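Local coordinates for tailspike protein (Siphovirus 9NA, PDB 3RIQ) that probably recognises and cleaves the lipopolysaccharide of Salmonella as the receptor-binding endorhamnosidase of the phage, built as a trimer of right-handed beta-helices, at residues 158-163 and 178-183; 182-187 and 210-215; 205-210 and 236-241; 266-271 and 311-316. All blocks are in the same frame, centred on the assembly; numbering follows the deposited sequence.

Overall arrangement
All four contacts join successive coils of one right-handed beta-helix. They climb toward the middle of the chain, from a centre about 24 Å from the chain's centre in contact 1 to about 9 Å in contact 4. Contacts 1 and 2 share R182 and N183, contacts 2 and 3 G210. Strand 206-208 of contact 3 lies beside strand 176-179 of contact 1, and strand 238-241 beside strand 266-273 of contact 4. Contact 3 is partly buried, the others buried. Inward residues pack apolar groups, above all in contacts 2 and 4; the polar groups of contacts 1, 3 and 4 gather at corners facing other subunits, while K213 of contact 2 reaches one from a strand.

Contact 1 (158-163 and 178-183)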
loop_
_atom_site.group_PDB
_atom_site.type_symbol
_atom_site.label_atom_id
_atom_site.label_comp_id
_atom_site.label_asym_id
_atom_site.label_seq_id
_atom_site.Cartn_x
_atom_site.Cartn_y
_atom_site.Cartn_z
ATOM N N PHE A 158 13.574 24.614 -1.556
ATOM C CA PHE A 158 13.841 24.615 -2.994
ATOM C C PHE A 158 12.622 24.022 -3.679
ATOM O O PHE A 158 12.225 22.907 -3.336
ATOM C CB PHE A 158 15.077 23.734 -3.320
ATOM C CG PHE A 158 16.397 24.444 -3.183
ATOM C CD1 PHE A 158 16.802 24.977 -1.955
ATOM C CD2 PHE A 158 17.260 24.517 -4.272
ATOM C CE1 PHE A 158 18.051 25.675 -1.836
ATOM C CE2 PHE A 158 18.507 25.188 -4.164
ATOM C CZ PHE A 158 18.907 25.758 -2.914
ATOM N N THR A 159 12.073 24.710 -4.662
ATOM C CA THR A 159 10.975 24.161 -5.429
ATOM C C THR A 159 11.345 23.874 -6.874
ATOM O O THR A 159 11.888 24.694 -7.572
ATOM C CB THR A 159 9.700 25.031 -5.350
ATOM O OG1 THR A 159 9.899 26.337 -5.932
ATOM C CG2 THR A 159 9.302 25.187 -3.901
ATOM N N HIS A 160 11.020 22.667 -7.292
ATOM C CA HIS A 160 11.235 22.236 -8.675
ATOM C C HIS A 160 12.639 22.463 -9.213
ATOM O O HIS A 160 12.824 22.964 -10.322
ATOM C CB HIS A 160 10.191 22.866 -9.612
ATOM C CG HIS A 160 8.777 22.743 -9.119
ATOM N ND1 HIS A 160 8.042 23.818 -8.648
ATOM C CD2 HIS A 160 7.959 21.667 -9.051
ATOM C CE1 HIS A 160 6.831 23.406 -8.304
ATOM N NE2 HIS A 160 6.759 22.100 -8.532
ATOM N N PRO A 161 13.659 22.086 -8.446
ATOM C CA PRO A 161 15.008 22.236 -8.987
ATOM C C PRO A 161 15.290 21.323 -10.154
ATOM O O PRO A 161 14.821 20.197 -10.178
ATOM C CB PRO A 161 15.895 21.885 -7.802
ATOM C CG PRO A 161 15.072 20.845 -7.015
ATOM C CD PRO A 161 13.657 21.433 -7.123
ATOM N N GLU A 162 16.125 21.804 -11.060
ATOM C CA GLU A 162 16.510 21.067 -12.275
ATOM C C GLU A 162 18.025 20.934 -12.369
ATOM O O GLU A 162 18.768 21.606 -11.627
ATOM C CB GLU A 162 16.026 21.839 -13.518
ATOM C CG GLU A 162 14.554 22.218 -13.481
ATOM C CD GLU A 162 14.026 22.772 -14.799
ATOM O OE1 GLU A 162 14.815 23.094 -15.727
ATOM O OE2 GLU A 162 12.795 22.893 -14.928
ATOM N N ALA A 163 18.503 20.112 -13.298
ATOM C CA ALA A 163 19.956 19.999 -13.528
ATOM C C ALA A 163 20.225 19.341 -14.874
ATOM O O ALA A 163 19.469 18.470 -15.303
ATOM C CB ALA A 163 20.600 19.138 -12.435
ATOM N N VAL A 178 13.375 20.005 -0.228
ATOM C CA VAL A 178 13.471 20.047 -1.685
ATOM C C VAL A 178 12.230 19.402 -2.280
ATOM O O VAL A 178 12.017 18.184 -2.114
ATOM C CB VAL A 178 14.735 19.325 -2.208
ATOM C CG1 VAL A 178 14.874 19.521 -3.725
ATOM C CG2 VAL A 178 15.964 19.806 -1.464
ATOM N N GLU A 179 11.398 20.208 -2.931
ATOM C CA GLU A 179 10.153 19.699 -3.513
ATOM C C GLU A 179 10.311 19.455 -5.002
ATOM O O GLU A 179 10.756 20.337 -5.743
ATOM C CB GLU A 179 9.007 20.685 -3.323
ATOM C CG GLU A 179 8.568 20.761 -1.838
ATOM C CD GLU A 179 7.390 21.704 -1.580
ATOM O OE1 GLU A 179 7.211 22.693 -2.339
ATOM O OE2 GLU A 179 6.682 21.488 -0.570
ATOM N N SER A 180 9.956 18.240 -5.421
ATOM C CA SER A 180 9.780 17.921 -6.838
ATOM C C SER A 180 10.960 18.264 -7.767
ATOM O O SER A 180 10.781 18.981 -8.764
ATOM C CB SER A 180 8.484 18.558 -7.359
ATOM O OG SER A 180 8.305 18.204 -8.710
ATOM N N PRO A 181 12.161 17.717 -7.477
ATOM C CA PRO A 181 13.197 17.808 -8.517
ATOM C C PRO A 181 12.625 17.282 -9.845
ATOM O O PRO A 181 11.866 16.291 -9.862
ATOM C CB PRO A 181 14.302 16.864 -7.999
ATOM C CG PRO A 181 13.588 15.922 -7.002
ATOM C CD PRO A 181 12.528 16.807 -6.366
ATOM N N ARG A 182 12.997 17.924 -10.952
ATOM C CA ARG A 182 12.446 17.532 -12.258
ATOM C C ARG A 182 13.315 18.095 -13.361
ATOM O O ARG A 182 14.111 18.999 -13.085
ATOM C CB ARG A 182 11.020 18.064 -12.388
ATOM C CG ARG A 182 10.862 19.592 -12.202
ATOM C CD ARG A 182 9.351 19.980 -12.134
ATOM N NE ARG A 182 8.671 19.764 -13.403
ATOM C CZ ARG A 182 8.633 20.660 -14.391
ATOM N NH1 ARG A 182 9.302 21.823 -14.282
ATOM N NH2 ARG A 182 7.994 20.365 -15.529
ATOM N N ASN A 183 13.203 17.550 -14.582
ATOM C CA ASN A 183 14.202 17.862 -15.606
ATOM C C ASN A 183 15.617 17.792 -15.011
ATOM O O ASN A 183 16.419 18.742 -15.140
ATOM C CB ASN A 183 13.938 19.243 -16.201
ATOM C CG ASN A 183 12.532 19.379 -16.738
ATOM O OD1 ASN A 183 12.083 18.549 -17.522
ATOM N ND2 ASN A 183 11.831 20.457 -16.338
HETATM O O HOH W 1 11.302 23.188 -12.711
#
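F158 and T159 run parallel to V178 and E179 as neighbouring rungs of a right-handed beta-helix, with CA of F158 and CA of V178 4.8 Å apart, E179 N donating to F158 O and H160 N to E179 O. Both segments then turn through residues of left-handed helical conformation, H160 and S180, at the same corner of consecutive coils; there the H160 CA hydrogen points almost straight at S180 O, with H160 CA to S180 O at 3.3 Å. R182 N to P161 O and A163 N to N183 O carry the pairing past the corner. On the inner side, V178 holds CG1 anti to its backbone N (chi1 -174°), which brings that methyl within 3.6 Å of P161 CG. The outer side is polar. H160 NE2 hydrogen-bonds E179 of the second subunit. E162 OE2 is approached from above its carboxylate plane by N183 ND2 at 3.0 Å, and N155 of the second subunit donates to it too, while E162 OE1 bonds H84. R182 NH1 offers E162 OE2 only a long ion pair, with no N-H aimed at the oxygen, and instead bonds N155 of the second subunit. Water 1 lies in the guanidinium plane, accepting from R182 NH1 at 2.9 Å and donating to both E162 OE2 and H160 O.

Contact 2 (182-187 and 210-215); sequences RNFIAW and GEIKYG
F184 and I212 lie side by side on consecutive coils of the beta-helix, both pointing inward. F184 places CG anti to its backbone N (chi1 -164°), and I212 CG1 sits over one ring face, 4.1 Å from the centroid of the F184 ring and only 13° off its normal, a CH-pi contact displaced toward the rim. The other branch, I212 CG2, comes within 4.0 Å of F184 CD2. A186 CB lies in the ring plane at its edge and also touches I212 CG2, while I191 packs on both F184 and I212. Across the sheet, I185 and K213 share the other face. K213 CB lies 3.4 Å from F184 O; beyond CG the chain is fully extended and carries NZ to D230 and D232 of the second subunit, with which it forms salt bridges. The axes of strands 184-186 and 211-214 cross at -42°, and the backbone pairing is correspondingly short: K213 N donates to F184 O, and A186 N to K213 O at 2.8 Å. Water completes the pairing at both ends. Water 2 accepts from F184 N at 2.9 Å and donates to E211 O, and water 3 accepts from G215 N while donating to A186 O. CA of G215 comes within 4.2 Å of A186 CA, so close that a CB on G215 would collide with A186 CB. The contact thus joins a short backbone ladder and its water bridges to apolar packing of F184, A186 and I212, while the K213 ammonium links to the second subunit.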
loop_
_atom_site.group_PDB
_atom_site.type_symbol
_atom_site.label_atom_id
_atom_site.label_comp_id
_atom_site.label_asym_id
_atom_site.label_seq_id
_atom_site.Cartn_x
_atom_site.Cartn_y
_atom_site.Cartn_z
ATOM N N ARG A 182 12.997 17.924 -10.952
ATOM C CA ARG A 182 12.446 17.532 -12.258
ATOM C C ARG A 182 13.315 18.095 -13.361
ATOM O O ARG A 182 14.111 18.999 -13.085
ATOM C CB ARG A 182 11.020 18.064 -12.388
ATOM C CG ARG A 182 10.862 19.592 -12.202
ATOM C CD ARG A 182 9.351 19.980 -12.134
ATOM N NE ARG A 182 8.671 19.764 -13.403
ATOM C CZ ARG A 182 8.633 20.660 -14.391
ATOM N NH1 ARG A 182 9.302 21.823 -14.282
ATOM N NH2 ARG A 182 7.994 20.365 -15.529
ATOM N N ASN A 183 13.203 17.550 -14.582
ATOM C CA ASN A 183 14.202 17.862 -15.606
ATOM C C ASN A 183 15.617 17.792 -15.011
ATOM O O ASN A 183 16.419 18.742 -15.140
ATOM C CB ASN A 183 13.938 19.243 -16.201
ATOM C CG ASN A 183 12.532 19.379 -16.738
ATOM O OD1 ASN A 183 12.083 18.549 -17.522
ATOM N ND2 ASN A 183 11.831 20.457 -16.338
ATOM N N PHE A 184 15.881 16.691 -14.309
ATOM C CA PHE A 184 17.030 16.596 -13.402
ATOM C C PHE A 184 17.940 15.436 -13.816
ATOM O O PHE A 184 17.672 14.267 -13.503
ATOM C CB PHE A 184 16.502 16.442 -11.972
ATOM C CG PHE A 184 17.511 16.699 -10.881
ATOM C CD1 PHE A 184 17.258 17.668 -9.910
ATOM C CD2 PHE A 184 18.726 15.991 -10.820
ATOM C CE1 PHE A 184 18.180 17.899 -8.855
ATOM C CE2 PHE A 184 19.667 16.230 -9.792
ATOM C CZ PHE A 184 19.400 17.170 -8.797
ATOM N N ILE A 185 19.001 15.769 -14.557
ATOM C CA ILE A 185 20.028 14.803 -14.956
ATOM C C ILE A 185 21.210 15.081 -14.029
ATOM O O ILE A 185 21.869 16.155 -14.142
ATOM C CB ILE A 185 20.398 14.982 -16.422
ATOM C CG1 ILE A 185 19.145 14.845 -17.302
ATOM C CG2 ILE A 185 21.499 13.998 -16.812
ATOM C CD1 ILE A 185 19.279 15.473 -18.639
ATOM N N ALA A 186 21.448 14.179 -13.071
ATOM C CA ALA A 186 22.425 14.404 -12.006
ATOM C C ALA A 186 23.865 14.278 -12.485
ATOM O O ALA A 186 24.135 13.754 -13.590
ATOM C CB ALA A 186 22.139 13.404 -10.861
ATOM N N TRP A 187 24.791 14.793 -11.678
ATOM C CA TRP A 187 26.234 14.642 -11.975
ATOM C C TRP A 187 26.864 13.526 -11.094
ATOM O O TRP A 187 27.362 12.528 -11.615
ATOM C CB TRP A 187 26.931 15.987 -11.761
ATOM C CG TRP A 187 28.416 15.926 -11.967
ATOM C CD1 TRP A 187 29.396 16.319 -11.079
ATOM C CD2 TRP A 187 29.106 15.464 -13.144
ATOM N NE1 TRP A 187 30.643 16.131 -11.642
ATOM C CE2 TRP A 187 30.496 15.617 -12.904
ATOM C CE3 TRP A 187 28.684 14.963 -14.384
ATOM C CZ2 TRP A 187 31.469 15.267 -13.858
ATOM C CZ3 TRP A 187 29.628 14.605 -15.309
ATOM C CH2 TRP A 187 31.016 14.779 -15.059
ATOM N N GLY A 210 8.857 14.229 -7.410
ATOM C CA GLY A 210 9.767 14.393 -8.538
ATOM C C GLY A 210 10.539 13.168 -8.979
ATOM O O GLY A 210 10.198 12.017 -8.650
ATOM N N GLU A 211 11.583 13.437 -9.738
ATOM C CA GLU A 211 12.377 12.410 -10.405
ATOM C C GLU A 211 13.795 12.907 -10.605
ATOM O O GLU A 211 14.006 14.076 -11.023
ATOM C CB GLU A 211 11.763 12.006 -11.767
ATOM C CG GLU A 211 12.587 10.918 -12.479
ATOM C CD GLU A 211 11.818 10.116 -13.535
ATOM O OE1 GLU A 211 10.598 10.389 -13.746
ATOM O OE2 GLU A 211 12.435 9.178 -14.147
ATOM N N ILE A 212 14.761 12.049 -10.288
ATOM C CA ILE A 212 16.187 12.329 -10.499
ATOM C C ILE A 212 16.727 11.203 -11.378
ATOM O O ILE A 212 16.469 10.021 -11.097
ATOM C CB ILE A 212 16.920 12.372 -9.113
ATOM C CG1 ILE A 212 16.465 13.644 -8.342
ATOM C CG2 ILE A 212 18.460 12.312 -9.290
ATOM C CD1 ILE A 212 16.826 13.634 -6.897
ATOM N N LYS A 213 17.502 11.574 -12.397
ATOM C CA LYS A 213 17.975 10.661 -13.441
ATOM C C LYS A 213 19.490 10.640 -13.529
ATOM O O LYS A 213 20.142 11.699 -13.464
ATOM C CB LYS A 213 17.438 11.113 -14.805
ATOM C CG LYS A 213 15.942 11.350 -14.817
ATOM C CD LYS A 213 15.443 11.727 -16.233
ATOM C CE LYS A 213 13.946 12.028 -16.171
ATOM N NZ LYS A 213 13.342 12.346 -17.520
ATOM N N TYR A 214 20.057 9.447 -13.693
ATOM C CA TYR A 214 21.516 9.302 -13.894
ATOM C C TYR A 214 22.340 9.911 -12.738
ATOM O O TYR A 214 21.932 9.808 -11.584
ATOM C CB TYR A 214 21.970 9.763 -15.303
ATOM C CG TYR A 214 21.284 8.967 -16.397
ATOM C CD1 TYR A 214 21.710 7.665 -16.708
ATOM C CD2 TYR A 214 20.191 9.492 -17.108
ATOM C CE1 TYR A 214 21.063 6.894 -17.699
ATOM C CE2 TYR A 214 19.523 8.741 -18.128
ATOM C CZ TYR A 214 19.972 7.439 -18.403
ATOM O OH TYR A 214 19.351 6.700 -19.380
ATOM N N GLY A 215 23.506 10.488 -13.050
ATOM C CA GLY A 215 24.509 10.784 -12.012
ATOM C C GLY A 215 25.288 9.568 -11.604
ATOM O O GLY A 215 24.781 8.437 -11.667
HETATM O O HOH W 2 14.027 14.505 -13.763
HETATM O O HOH W 3 24.761 11.672 -15.319
#

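Contact 3 (205-210 and 236-241)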
loop_
_atom_site.group_PDB
_atom_site.type_symbol
_atom_site.label_atom_id
_atom_site.label_comp_id
_atom_site.label_asym_id
_atom_site.label_seq_id
_atom_site.Cartn_x
_atom_site.Cartn_y
_atom_site.Cartn_z
ATOM N N ASN A 205 15.988 17.454 6.934
ATOM C CA ASN A 205 16.393 17.588 5.542
ATOM C C ASN A 205 15.658 16.512 4.761
ATOM O O ASN A 205 15.720 15.296 5.098
ATOM C CB ASN A 205 17.890 17.402 5.410
ATOM C CG ASN A 205 18.659 18.523 6.079
ATOM O OD1 ASN A 205 18.266 19.703 5.981
ATOM N ND2 ASN A 205 19.807 18.174 6.669
ATOM N N LYS A 206 14.908 16.933 3.760
ATOM C CA LYS A 206 13.999 16.010 3.057
ATOM C C LYS A 206 13.831 16.346 1.577
ATOM O O LYS A 206 13.924 17.535 1.187
ATOM C CB LYS A 206 12.649 15.959 3.768
ATOM C CG LYS A 206 11.793 17.141 3.674
ATOM C CD LYS A 206 10.552 16.935 4.556
ATOM C CE LYS A 206 10.990 16.748 6.018
ATOM N NZ LYS A 206 9.891 16.582 6.955
ATOM N N VAL A 207 13.582 15.323 0.773
ATOM C CA VAL A 207 13.167 15.497 -0.619
ATOM C C VAL A 207 11.760 14.921 -0.721
ATOM O O VAL A 207 11.508 13.788 -0.250
ATOM C CB VAL A 207 14.133 14.737 -1.558
ATOM C CG1 VAL A 207 13.708 14.839 -3.060
ATOM C CG2 VAL A 207 15.597 15.272 -1.355
ATOM N N VAL A 208 10.845 15.651 -1.373
ATOM C CA VAL A 208 9.454 15.175 -1.566
ATOM C C VAL A 208 9.033 15.415 -3.001
ATOM O O VAL A 208 8.991 16.572 -3.431
ATOM C CB VAL A 208 8.475 15.953 -0.621
ATOM C CG1 VAL A 208 7.023 15.475 -0.837
ATOM C CG2 VAL A 208 8.921 15.819 0.850
ATOM N N GLY A 209 8.691 14.337 -3.731
ATOM C CA GLY A 209 8.190 14.514 -5.103
ATOM C C GLY A 209 9.274 14.368 -6.137
ATOM O O GLY A 209 10.472 14.422 -5.797
ATOM N N GLY A 210 8.857 14.229 -7.410
ATOM C CA GLY A 210 9.767 14.393 -8.538
ATOM C C GLY A 210 10.539 13.168 -8.979
ATOM O O GLY A 210 10.198 12.017 -8.650
ATOM N N ARG A 236 10.381 11.180 0.215
ATOM C CA ARG A 236 8.999 10.733 -0.048
ATOM C C ARG A 236 8.616 10.997 -1.496
ATOM O O ARG A 236 8.968 12.064 -2.019
ATOM C CB ARG A 236 8.015 11.438 0.901
ATOM C CG ARG A 236 6.555 11.060 0.643
ATOM C CD ARG A 236 5.602 11.521 1.730
ATOM N NE ARG A 236 5.632 12.953 2.077
ATOM C CZ ARG A 236 4.878 13.889 1.492
ATOM N NH1 ARG A 236 4.122 13.569 0.429
ATOM N NH2 ARG A 236 4.880 15.155 1.961
ATOM N N ASP A 237 7.946 10.018 -2.136
ATOM C CA ASP A 237 7.339 10.216 -3.494
ATOM C C ASP A 237 8.380 10.593 -4.538
ATOM O O ASP A 237 8.220 11.613 -5.242
ATOM C CB ASP A 237 6.253 11.296 -3.461
ATOM C CG ASP A 237 5.084 10.938 -2.575
ATOM O OD1 ASP A 237 4.814 9.739 -2.380
ATOM O OD2 ASP A 237 4.405 11.879 -2.089
ATOM N N LEU A 238 9.450 9.798 -4.642
ATOM C CA LEU A 238 10.523 10.079 -5.610
ATOM C C LEU A 238 10.646 8.922 -6.606
ATOM O O LEU A 238 10.509 7.749 -6.230
ATOM C CB LEU A 238 11.865 10.217 -4.854
ATOM C CG LEU A 238 13.089 10.486 -5.728
ATOM C CD1 LEU A 238 13.031 11.884 -6.354
ATOM C CD2 LEU A 238 14.365 10.308 -4.896
ATOM N N ILE A 239 10.926 9.257 -7.861
ATOM C CA ILE A 239 11.373 8.243 -8.861
ATOM C C ILE A 239 12.876 8.447 -9.027
ATOM O O ILE A 239 13.310 9.562 -9.329
ATOM C CB ILE A 239 10.638 8.412 -10.219
ATOM C CG1 ILE A 239 9.126 8.218 -10.032
ATOM C CG2 ILE A 239 11.216 7.439 -11.228
ATOM C CD1 ILE A 239 8.307 8.575 -11.245
ATOM N N SER A 240 13.668 7.394 -8.839
ATOM C CA SER A 240 15.131 7.435 -9.005
ATOM C C SER A 240 15.442 6.566 -10.210
ATOM O O SER A 240 15.179 5.337 -10.177
ATOM C CB SER A 240 15.788 6.858 -7.754
ATOM O OG SER A 240 17.186 6.741 -7.930
ATOM N N TYR A 241 15.948 7.179 -11.285
ATOM C CA TYR A 241 16.060 6.473 -12.576
ATOM C C TYR A 241 17.491 6.350 -13.062
ATOM O O TYR A 241 18.144 7.372 -13.338
ATOM C CB TYR A 241 15.255 7.267 -13.621
ATOM C CG TYR A 241 15.411 6.791 -15.060
ATOM C CD1 TYR A 241 15.050 5.482 -15.457
ATOM C CD2 TYR A 241 15.892 7.680 -16.036
ATOM C CE1 TYR A 241 15.181 5.072 -16.796
ATOM C CE2 TYR A 241 16.027 7.278 -17.390
ATOM C CZ TYR A 241 15.654 5.967 -17.745
ATOM O OH TYR A 241 15.735 5.526 -19.055
HETATM O O HOH W 4 7.683 11.153 -7.912
#
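V207 and G209, which flank V208 in sequence, bond R236 through the backbone in a parallel pairing: R236 N donates to V207 O at 2.9 Å, and G209 N returns a bond to R236 O. Past the corner, I239 N reaches G210 O at 3.0 Å, so the pairing resumes after G209 and D237 have turned the chain. Water 4 reinforces this end by donating to both G210 O and D237 O. A CA-H...O contact from V208 CA to R236 O, 3.2 Å, accompanies the ladder.

Charged groups and the V208 methyl make up the outer face. V208 CG1, anti to its backbone N (chi1 179°), lies under one face of the R236 guanidinium, 3.5 Å from CZ of R236 and offset toward the rim. The R236 chain bends at chi3 (54°), which turns NE out of the extended line. R236 NH1 then makes a salt bridge with D237 OD2 at 3.0 Å, although its hydrogen bond is weak and bent. D237 OD1 is held separately by N269, and R236 also packs on G209 of the third subunit.

On the inner side, the apolar contact is slight. L238 CD1 reaches only 4.5 Å from V207 CG1 but comes closer to the corner carbonyls, at 3.6 Å from G209 O. That oxygen is buried and has no polar partner in the model. Parallel coils with stacked inward side chains mark this as part of a right-handed beta-helix, in a protein of the P22 tail-spike family whose outer corner here meets other subunits.

Contact 4 (266-271 and 311-316); sequences VFDNIT and IIRNII
F267 and I312 stand in register on adjacent coils of the right-handed beta-helix, where strands 266-268 and 311-313 run 3° from parallel with their axes 4.8 Å apart. Backbone bonds join the two segments: F267 N to I311 O, R313 N to F267 O, N269 N to R313 O, and I316 N to I270 O after the corner. The tightly packed inner side is apolar. F267 CD2 meets I312 CG1 at 4.2 Å, the two side chains set at a slant to each other, while I315 CD1 swings back to within 3.9 Å of I270 CB. I270 N is buried with no partner in the model.

On the outward face V266 and N314 remain partly exposed, and polar groups are shared with other subunits. T271 OG1 lies 3.5 Å from I316 CG2, and R313 of the second subunit packs on both residues. The loose element is the long ion pair of D268 OD2 and R313 NH1 at 3.7 Å, but D268 OD2 takes a hydrogen bond from N269 of the third subunit and R313 NH1 gives one to the same residue. N314 ties the two segments more firmly: its ND2 lies over the centre of the R313 guanidinium, 3.4 Å above the plane, and donates almost straight (177°) to D268 OD1 on the syn side, 33° out of the carboxylate plane, with ND2 of N314 2.9 Å from that oxygen.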
loop_
_atom_site.group_PDB
_atom_site.type_symbol
_atom_site.label_atom_id
_atom_site.label_comp_id
_atom_site.label_asym_id
_atom_site.label_seq_id
_atom_site.Cartn_x
_atom_site.Cartn_y
_atom_site.Cartn_z
ATOM N N VAL A 266 12.632 8.707 7.335
ATOM C CA VAL A 266 11.489 8.064 6.677
ATOM C C VAL A 266 11.726 8.012 5.175
ATOM O O VAL A 266 12.064 9.041 4.559
ATOM C CB VAL A 266 10.179 8.861 6.938
ATOM C CG1 VAL A 266 8.999 8.204 6.164
ATOM C CG2 VAL A 266 9.865 8.929 8.434
ATOM N N PHE A 267 11.583 6.812 4.603
ATOM C CA PHE A 267 11.650 6.612 3.163
ATOM C C PHE A 267 10.299 6.040 2.768
ATOM O O PHE A 267 9.991 4.880 3.117
ATOM C CB PHE A 267 12.788 5.641 2.804
ATOM C CG PHE A 267 14.145 6.111 3.289
ATOM C CD1 PHE A 267 14.890 7.004 2.521
ATOM C CD2 PHE A 267 14.653 5.725 4.560
ATOM C CE1 PHE A 267 16.139 7.451 2.969
ATOM C CE2 PHE A 267 15.907 6.199 5.021
ATOM C CZ PHE A 267 16.643 7.057 4.220
ATOM N N ASP A 268 9.503 6.853 2.060
ATOM C CA ASP A 268 8.107 6.509 1.758
ATOM C C ASP A 268 7.818 6.723 0.271
ATOM O O ASP A 268 7.851 7.864 -0.196
ATOM C CB ASP A 268 7.168 7.375 2.632
ATOM C CG ASP A 268 5.684 7.236 2.261
ATOM O OD1 ASP A 268 5.272 6.226 1.648
ATOM O OD2 ASP A 268 4.906 8.152 2.635
ATOM N N ASN A 269 7.515 5.646 -0.452
ATOM C CA ASN A 269 7.129 5.731 -1.857
ATOM C C ASN A 269 8.277 6.166 -2.741
ATOM O O ASN A 269 8.294 7.282 -3.305
ATOM C CB ASN A 269 5.897 6.613 -2.076
ATOM C CG ASN A 269 5.291 6.406 -3.460
ATOM O OD1 ASN A 269 5.659 5.447 -4.130
ATOM N ND2 ASN A 269 4.443 7.323 -3.917
ATOM N N ILE A 270 9.236 5.273 -2.870
ATOM C CA ILE A 270 10.364 5.474 -3.747
ATOM C C ILE A 270 10.254 4.404 -4.819
ATOM O O ILE A 270 10.068 3.232 -4.502
ATOM C CB ILE A 270 11.691 5.365 -2.999
ATOM C CG1 ILE A 270 11.762 6.444 -1.897
ATOM C CG2 ILE A 270 12.901 5.458 -4.015
ATOM C CD1 ILE A 270 12.909 6.311 -0.946
ATOM N N THR A 271 10.352 4.827 -6.079
ATOM C CA THR A 271 10.362 3.942 -7.249
ATOM C C THR A 271 11.760 4.015 -7.831
ATOM O O THR A 271 12.158 5.095 -8.311
ATOM C CB THR A 271 9.361 4.465 -8.330
ATOM O OG1 THR A 271 8.043 4.474 -7.772
ATOM C CG2 THR A 271 9.419 3.621 -9.599
ATOM N N ILE A 311 12.054 4.167 9.148
ATOM C CA ILE A 311 10.799 3.689 8.587
ATOM C C ILE A 311 10.932 3.658 7.081
ATOM O O ILE A 311 11.254 4.689 6.451
ATOM C CB ILE A 311 9.612 4.598 9.011
ATOM C CG1 ILE A 311 9.487 4.645 10.548
ATOM C CG2 ILE A 311 8.312 4.175 8.300
ATOM C CD1 ILE A 311 8.400 5.646 11.088
ATOM N N ILE A 312 10.719 2.474 6.511
ATOM C CA ILE A 312 10.851 2.279 5.074
ATOM C C ILE A 312 9.534 1.696 4.585
ATOM O O ILE A 312 9.158 0.601 5.006
ATOM C CB ILE A 312 11.998 1.279 4.776
ATOM C CG1 ILE A 312 13.349 1.844 5.268
ATOM C CG2 ILE A 312 12.044 0.951 3.232
ATOM C CD1 ILE A 312 14.501 0.774 5.257
ATOM N N ARG A 313 8.828 2.391 3.701
ATOM C CA ARG A 313 7.531 1.863 3.258
ATOM C C ARG A 313 7.151 2.269 1.839
ATOM O O ARG A 313 7.619 3.310 1.317
ATOM C CB ARG A 313 6.418 2.213 4.235
ATOM C CG ARG A 313 6.360 3.606 4.666
ATOM C CD ARG A 313 5.419 3.815 5.923
ATOM N NE ARG A 313 4.003 3.580 5.611
ATOM C CZ ARG A 313 3.142 4.513 5.224
ATOM N NH1 ARG A 313 3.557 5.773 5.099
ATOM N NH2 ARG A 313 1.881 4.176 4.911
ATOM N N ASN A 314 6.386 1.396 1.190
ATOM C CA ASN A 314 5.813 1.676 -0.150
ATOM C C ASN A 314 6.886 1.812 -1.230
ATOM O O ASN A 314 6.812 2.705 -2.097
ATOM C CB ASN A 314 4.906 2.917 -0.065
ATOM C CG ASN A 314 3.833 2.773 1.022
ATOM O OD1 ASN A 314 3.173 1.751 1.106
ATOM N ND2 ASN A 314 3.705 3.765 1.876
ATOM N N ILE A 315 7.878 0.928 -1.187
ATOM C CA ILE A 315 9.033 1.005 -2.095
ATOM C C ILE A 315 8.758 0.056 -3.260
ATOM O O ILE A 315 8.209 -1.045 -3.058
ATOM C CB ILE A 315 10.298 0.510 -1.379
ATOM C CG1 ILE A 315 10.515 1.268 -0.069
ATOM C CG2 ILE A 315 11.523 0.575 -2.312
ATOM C CD1 ILE A 315 10.737 2.794 -0.183
ATOM N N ILE A 316 9.142 0.442 -4.476
ATOM C CA ILE A 316 9.090 -0.502 -5.612
ATOM C C ILE A 316 10.359 -0.311 -6.431
ATOM O O ILE A 316 10.730 0.838 -6.733
ATOM C CB ILE A 316 7.807 -0.328 -6.475
ATOM C CG1 ILE A 316 7.788 -1.389 -7.602
ATOM C CG2 ILE A 316 7.657 1.113 -7.015
ATOM C CD1 ILE A 316 6.462 -1.463 -8.367
#